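Local coordinates for AlkZ (Streptomyces sahachiroi, PDB 5UUJ), which belongs to the AlkZ-like family of DNA glycosylases, grouped with the helix-turn-helix proteins, and folds as a single chain rich in helices, with a smaller share of strand, at residues R25-A30 / R55-D60; T101-K106 / L169-V174. One frame throughout, in Å; residues are numbered along the deposited sequence.

Interaction 1 and interaction 2 lie on opposite sides of the chain's centre, each about 18 Å from it, with their own centres 34 Å apart and their nearest atoms about 19 Å apart, so they do not touch. They follow each other in series: residues 25-30 meet 55-60, joining the loop before helix 30-36 to the loop before helix 62-69, before the chain reaches 101-106, which meets the end of helix 162-172. The two contacts share no helix or strand. Their chemistry differs as well, since the first rests on hydrogen bonds between two loops and the second on aromatic and guanidinium packing. Each therefore joins a separate region of this helix-rich fold.

Interaction 1: residues R25-A30 / R55-D60; sequences RTQPSA and RQAAPD
Thr26 and Ala57 tie the two loop backbones together directly: Ala57 N donates to Thr26 O at 2.8 Å. The CA atoms of Gln27 and Gln56 come within 4.7 Å of each other, whereas the backbones have spread to 8.8 Å between the CA atoms of Ala30 and Asp60. Water 2 adds a bridge, accepting from Thr26 N and donating to Arg55 O.

Two glutamine side chains carry most of the remaining polar contact. Gln27 has CG anti to the backbone N (chi1 -165°) and bends at chi2, and its amide pairs with the backbone of a single residue. Gln27 OE1 accepts from Ala58 N at 2.8 Å, in plane and on a lone pair, while Gln27 NE2 donates a hydrogen bond to Ala58 O at 2.9 Å. The Gln56 side chain crosses that of Gln27 at a slant. Extended beyond CG, it brings Gln56 NE2 to Pro28 O at 3.0 Å, nearly along the C=O axis, and Gln56 OE1 accepts from Asp60 N at 2.9 Å within its own loop. The two amide planes lie only 21° apart. At the Arg25 end, Arg25 CB rests 3.9 Å from Ala57 CB, and water 1 links Arg25 NH1 to Ala57 O; the guanidinium also forms a salt bridge with Glu357.

With both ends of each amide bonded, neither glutamine can flip without losing bonds, and backbone polar groups of both loops find partners where no regular sheet supplies them.

Interaction 2: residues T101-K106 / L169-V174; sequences TGSWLK and LAWRGV
Trp104 and Trp171 make the aromatic part of the contact, their side chains pointing opposite ways as they pass. Trp104 CZ3 lies in the plane of the Trp171 ring, at its edge, 3.9 Å from Trp171 CE3. The faces of the two indoles are therefore not stacked.

Two hydroxyls approach the same ring. Ser103 OG sits at its edge, near its plane, 3.2 Å from Trp171 CZ3 and 3.5 Å from Trp171 CH2. A chi1 of 66° places this OG between the backbone N and the carbonyl carbon. Thr101 OG1 comes within 3.8 Å of Trp171 CZ3 and is hydrogen-bonded to Met98 O.

The cationic group meets Trp104. Arg172 NH2 lies at the edge of the indole, near its plane, 3.5 Å from Trp104 CZ2, and not over the ring face, so this is no cation-pi stack. CZ2 in turn lies over one guanidinium face, the two planes tilted 74° apart. A salt bridge from Arg172 NH1 pairs the guanidinium with Asp121 OD1.

Gly102 CA and Leu105 CG lie over one face of the Trp104 ring, toward its rim. Trp171 packs on Met98 and Ala99 of helix 91-100. Leu169 touches Thr124 and Val127 of helix 117-130, Val174 also touches Thr124, and Ala170 meets strand 74-77. The C-terminal turn of helix 162-172, closed by a Schellman motif at Gly173, thus fits among two helices and a strand.

Interaction 1: residues R25-A30 / R55-D60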
loop_
_atom_site.group_PDB
_atom_site.type_symbol
_atom_site.label_atom_id
_atom_site.label_comp_id
_atom_site.label_asym_id
_atom_site.label_seq_id
_atom_site.Cartn_x
_atom_site.Cartn_y
_atom_site.Cartn_z
ATOM N N ARG A 25 11.032 10.837 -14.876
ATOM C CA ARG A 25 9.596 10.780 -15.113
ATOM C C ARG A 25 9.251 10.009 -16.383
ATOM O O ARG A 25 9.803 10.266 -17.453
ATOM C CB ARG A 25 9.021 12.197 -15.184
ATOM C CG ARG A 25 8.728 12.804 -13.819
ATOM C CD ARG A 25 9.496 14.082 -13.584
ATOM N NE ARG A 25 9.314 14.575 -12.220
ATOM C CZ ARG A 25 8.314 15.358 -11.824
ATOM N NH1 ARG A 25 7.386 15.758 -12.686
ATOM N NH2 ARG A 25 8.246 15.746 -10.560
ATOM N N THR A 26 8.335 9.055 -16.242
ATOM C CA THR A 26 7.803 8.305 -17.373
ATOM C C THR A 26 6.281 8.311 -17.298
ATOM O O THR A 26 5.703 8.968 -16.434
ATOM C CB THR A 26 8.314 6.853 -17.391
ATOM O OG1 THR A 26 8.009 6.218 -16.143
ATOM C CG2 THR A 26 9.807 6.817 -17.612
ATOM N N GLN A 27 5.638 7.572 -18.198
ATOM C CA GLN A 27 4.183 7.528 -18.249
ATOM C C GLN A 27 3.658 6.107 -18.059
ATOM O O GLN A 27 3.075 5.523 -18.970
ATOM C CB GLN A 27 3.681 8.100 -19.573
ATOM C CG GLN A 27 2.197 8.429 -19.572
ATOM C CD GLN A 27 1.862 9.639 -18.715
ATOM O OE1 GLN A 27 2.727 10.464 -18.413
ATOM N NE2 GLN A 27 0.596 9.752 -18.322
ATOM N N PRO A 28 3.860 5.547 -16.862
ATOM C CA PRO A 28 3.313 4.219 -16.580
ATOM C C PRO A 28 1.796 4.252 -16.451
ATOM O O PRO A 28 1.228 5.273 -16.063
ATOM C CB PRO A 28 3.970 3.848 -15.251
ATOM C CG PRO A 28 4.229 5.156 -14.589
ATOM C CD PRO A 28 4.558 6.117 -15.696
ATOM N N SER A 29 1.147 3.144 -16.783
ATOM C CA SER A 29 -0.283 3.006 -16.545
ATOM C C SER A 29 -0.535 2.927 -15.043
ATOM O O SER A 29 0.402 2.744 -14.260
ATOM C CB SER A 29 -0.829 1.762 -17.242
ATOM O OG SER A 29 -0.346 0.585 -16.621
ATOM N N ALA A 30 -1.791 3.069 -14.637
ATOM C CA ALA A 30 -2.141 2.935 -13.227
ATOM C C ALA A 30 -1.795 1.534 -12.727
ATOM O O ALA A 30 -1.362 1.365 -11.588
ATOM C CB ALA A 30 -3.615 3.234 -13.008
ATOM N N ARG A 55 3.006 10.078 -10.319
ATOM C CA ARG A 55 4.049 9.206 -10.856
ATOM C C ARG A 55 3.960 9.086 -12.380
ATOM O O ARG A 55 4.534 8.175 -12.982
ATOM C CB ARG A 55 3.960 7.830 -10.193
ATOM C CG ARG A 55 4.511 7.836 -8.779
ATOM C CD ARG A 55 4.302 6.514 -8.082
ATOM N NE ARG A 55 5.151 6.392 -6.903
ATOM C CZ ARG A 55 4.884 6.937 -5.720
ATOM N NH1 ARG A 55 3.785 7.657 -5.546
ATOM N NH2 ARG A 55 5.720 6.761 -4.707
ATOM N N GLN A 56 3.242 10.026 -12.989
ATOM C CA GLN A 56 3.111 10.100 -14.440
ATOM C C GLN A 56 3.599 11.455 -14.938
ATOM O O GLN A 56 3.176 12.493 -14.431
ATOM C CB GLN A 56 1.660 9.871 -14.857
ATOM C CG GLN A 56 1.147 8.475 -14.533
ATOM C CD GLN A 56 -0.363 8.371 -14.611
ATOM O OE1 GLN A 56 -1.080 9.334 -14.342
ATOM N NE2 GLN A 56 -0.854 7.196 -14.981
ATOM N N ALA A 57 4.490 11.434 -15.928
ATOM C CA ALA A 57 5.072 12.655 -16.486
ATOM C C ALA A 57 3.981 13.632 -16.896
ATOM O O ALA A 57 4.103 14.837 -16.690
ATOM C CB ALA A 57 5.960 12.325 -17.673
ATOM N N ALA A 58 2.921 13.090 -17.484
ATOM C CA ALA A 58 1.707 13.842 -17.761
ATOM C C ALA A 58 0.596 13.286 -16.875
ATOM O O ALA A 58 -0.084 12.335 -17.266
ATOM C CB ALA A 58 1.331 13.743 -19.233
ATOM N N PRO A 59 0.427 13.859 -15.666
ATOM C CA PRO A 59 -0.537 13.357 -14.676
ATOM C C PRO A 59 -1.911 13.046 -15.256
ATOM O O PRO A 59 -2.514 13.880 -15.932
ATOM C CB PRO A 59 -0.617 14.501 -13.666
ATOM C CG PRO A 59 0.736 15.101 -13.702
ATOM C CD PRO A 59 1.187 15.008 -15.139
ATOM N N ASP A 60 -2.384 11.835 -14.984
ATOM C CA ASP A 60 -3.643 11.340 -15.525
ATOM C C ASP A 60 -4.425 10.627 -14.423
ATOM O O ASP A 60 -4.486 9.398 -14.386
ATOM C CB ASP A 60 -3.369 10.402 -16.704
ATOM C CG ASP A 60 -4.630 9.965 -17.416
ATOM O OD1 ASP A 60 -5.695 10.574 -17.183
ATOM O OD2 ASP A 60 -4.550 9.015 -18.224
HETATM O O HOH W 1 6.527 15.824 -15.539
HETATM O O HOH W 2 7.028 9.078 -13.786
#

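Interaction 2: residues T101-K106 / L169-V174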
loop_
_atom_site.group_PDB
_atom_site.type_symbol
_atom_site.label_atom_id
_atom_site.label_comp_id
_atom_site.label_asym_id
_atom_site.label_seq_id
_atom_site.Cartn_x
_atom_site.Cartn_y
_atom_site.Cartn_z
ATOM N N THR A 101 -0.915 -14.918 8.684
ATOM C CA THR A 101 -0.728 -14.292 9.994
ATOM C C THR A 101 -1.742 -14.819 11.005
ATOM O O THR A 101 -1.491 -14.787 12.208
ATOM C CB THR A 101 -0.850 -12.756 9.930
ATOM O OG1 THR A 101 -2.201 -12.382 9.625
ATOM C CG2 THR A 101 0.094 -12.180 8.888
ATOM N N GLY A 102 -2.881 -15.298 10.509
ATOM C CA GLY A 102 -3.917 -15.867 11.358
ATOM C C GLY A 102 -4.326 -14.948 12.493
ATOM O O GLY A 102 -4.499 -15.390 13.628
ATOM N N SER A 103 -4.472 -13.664 12.181
ATOM C CA SER A 103 -4.782 -12.652 13.185
ATOM C C SER A 103 -6.127 -12.898 13.861
ATOM O O SER A 103 -6.314 -12.561 15.030
ATOM C CB SER A 103 -4.780 -11.263 12.551
ATOM O OG SER A 103 -5.831 -11.145 11.610
ATOM N N TRP A 104 -7.059 -13.482 13.117
ATOM C CA TRP A 104 -8.409 -13.701 13.616
ATOM C C TRP A 104 -8.489 -14.926 14.525
ATOM O O TRP A 104 -9.536 -15.208 15.109
ATOM C CB TRP A 104 -9.387 -13.850 12.449
ATOM C CG TRP A 104 -9.184 -15.107 11.659
ATOM C CD1 TRP A 104 -9.848 -16.290 11.817
ATOM C CD2 TRP A 104 -8.250 -15.312 10.590
ATOM N NE1 TRP A 104 -9.388 -17.217 10.913
ATOM C CE2 TRP A 104 -8.408 -16.642 10.148
ATOM C CE3 TRP A 104 -7.300 -14.500 9.961
ATOM C CZ2 TRP A 104 -7.648 -17.179 9.110
ATOM C CZ3 TRP A 104 -6.545 -15.037 8.931
ATOM C CH2 TRP A 104 -6.725 -16.364 8.515
ATOM N N LEU A 105 -7.380 -15.650 14.647
ATOM C CA LEU A 105 -7.324 -16.826 15.507
ATOM C C LEU A 105 -7.007 -16.443 16.951
ATOM O O LEU A 105 -7.203 -17.241 17.869
ATOM C CB LEU A 105 -6.275 -17.817 14.998
ATOM C CG LEU A 105 -6.504 -18.423 13.611
ATOM C CD1 LEU A 105 -5.359 -19.357 13.266
ATOM C CD2 LEU A 105 -7.835 -19.160 13.542
ATOM N N LYS A 106 -6.514 -15.225 17.149
ATOM C CA LYS A 106 -6.138 -14.780 18.483
ATOM C C LYS A 106 -7.379 -14.561 19.348
ATOM O O LYS A 106 -8.381 -14.033 18.866
ATOM C CB LYS A 106 -5.305 -13.498 18.408
ATOM C CG LYS A 106 -3.915 -13.718 17.813
ATOM C CD LYS A 106 -2.945 -12.583 18.131
ATOM C CE LYS A 106 -3.008 -11.460 17.108
ATOM N NZ LYS A 106 -1.772 -10.621 17.135
ATOM N N LEU A 169 -11.754 -12.803 5.231
ATOM C CA LEU A 169 -12.392 -13.208 3.984
ATOM C C LEU A 169 -11.670 -12.591 2.793
ATOM O O LEU A 169 -11.466 -13.249 1.772
ATOM C CB LEU A 169 -13.869 -12.807 3.976
ATOM C CG LEU A 169 -14.872 -13.809 4.556
ATOM C CD1 LEU A 169 -14.452 -14.299 5.925
ATOM C CD2 LEU A 169 -16.256 -13.178 4.630
ATOM N N ALA A 170 -11.281 -11.326 2.927
ATOM C CA ALA A 170 -10.521 -10.656 1.879
ATOM C C ALA A 170 -9.197 -11.379 1.679
ATOM O O ALA A 170 -8.809 -11.679 0.555
ATOM C CB ALA A 170 -10.289 -9.193 2.228
ATOM N N TRP A 171 -8.523 -11.680 2.784
ATOM C CA TRP A 171 -7.226 -12.345 2.743
ATOM C C TRP A 171 -7.315 -13.744 2.143
ATOM O O TRP A 171 -6.358 -14.219 1.534
ATOM C CB TRP A 171 -6.627 -12.424 4.147
ATOM C CG TRP A 171 -6.253 -11.094 4.722
ATOM C CD1 TRP A 171 -6.131 -9.910 4.051
ATOM C CD2 TRP A 171 -5.955 -10.811 6.091
ATOM N NE1 TRP A 171 -5.769 -8.910 4.919
ATOM C CE2 TRP A 171 -5.655 -9.437 6.178
ATOM C CE3 TRP A 171 -5.905 -11.587 7.251
ATOM C CZ2 TRP A 171 -5.316 -8.823 7.382
ATOM C CZ3 TRP A 171 -5.567 -10.975 8.444
ATOM C CH2 TRP A 171 -5.278 -9.609 8.500
ATOM N N ARG A 172 -8.458 -14.401 2.316
ATOM C CA ARG A 172 -8.658 -15.736 1.757
ATOM C C ARG A 172 -9.129 -15.664 0.305
ATOM O O ARG A 172 -9.218 -16.684 -0.376
ATOM C CB ARG A 172 -9.650 -16.531 2.606
ATOM C CG ARG A 172 -8.977 -17.280 3.744
ATOM C CD ARG A 172 -9.946 -17.642 4.852
ATOM N NE ARG A 172 -9.326 -18.530 5.829
ATOM C CZ ARG A 172 -9.981 -19.146 6.806
ATOM N NH1 ARG A 172 -11.290 -18.978 6.954
ATOM N NH2 ARG A 172 -9.324 -19.938 7.639
ATOM N N GLY A 173 -9.424 -14.454 -0.162
ATOM C CA GLY A 173 -9.756 -14.226 -1.557
ATOM C C GLY A 173 -11.189 -14.536 -1.946
ATOM O O GLY A 173 -11.454 -14.824 -3.112
ATOM N N VAL A 174 -12.114 -14.471 -0.991
ATOM C CA VAL A 174 -13.520 -14.751 -1.278
ATOM C C VAL A 174 -14.349 -13.474 -1.378
ATOM O O VAL A 174 -15.548 -13.536 -1.640
ATOM C CB VAL A 174 -14.154 -15.682 -0.214
ATOM C CG1 VAL A 174 -13.426 -17.016 -0.176
ATOM C CG2 VAL A 174 -14.159 -15.035 1.166
#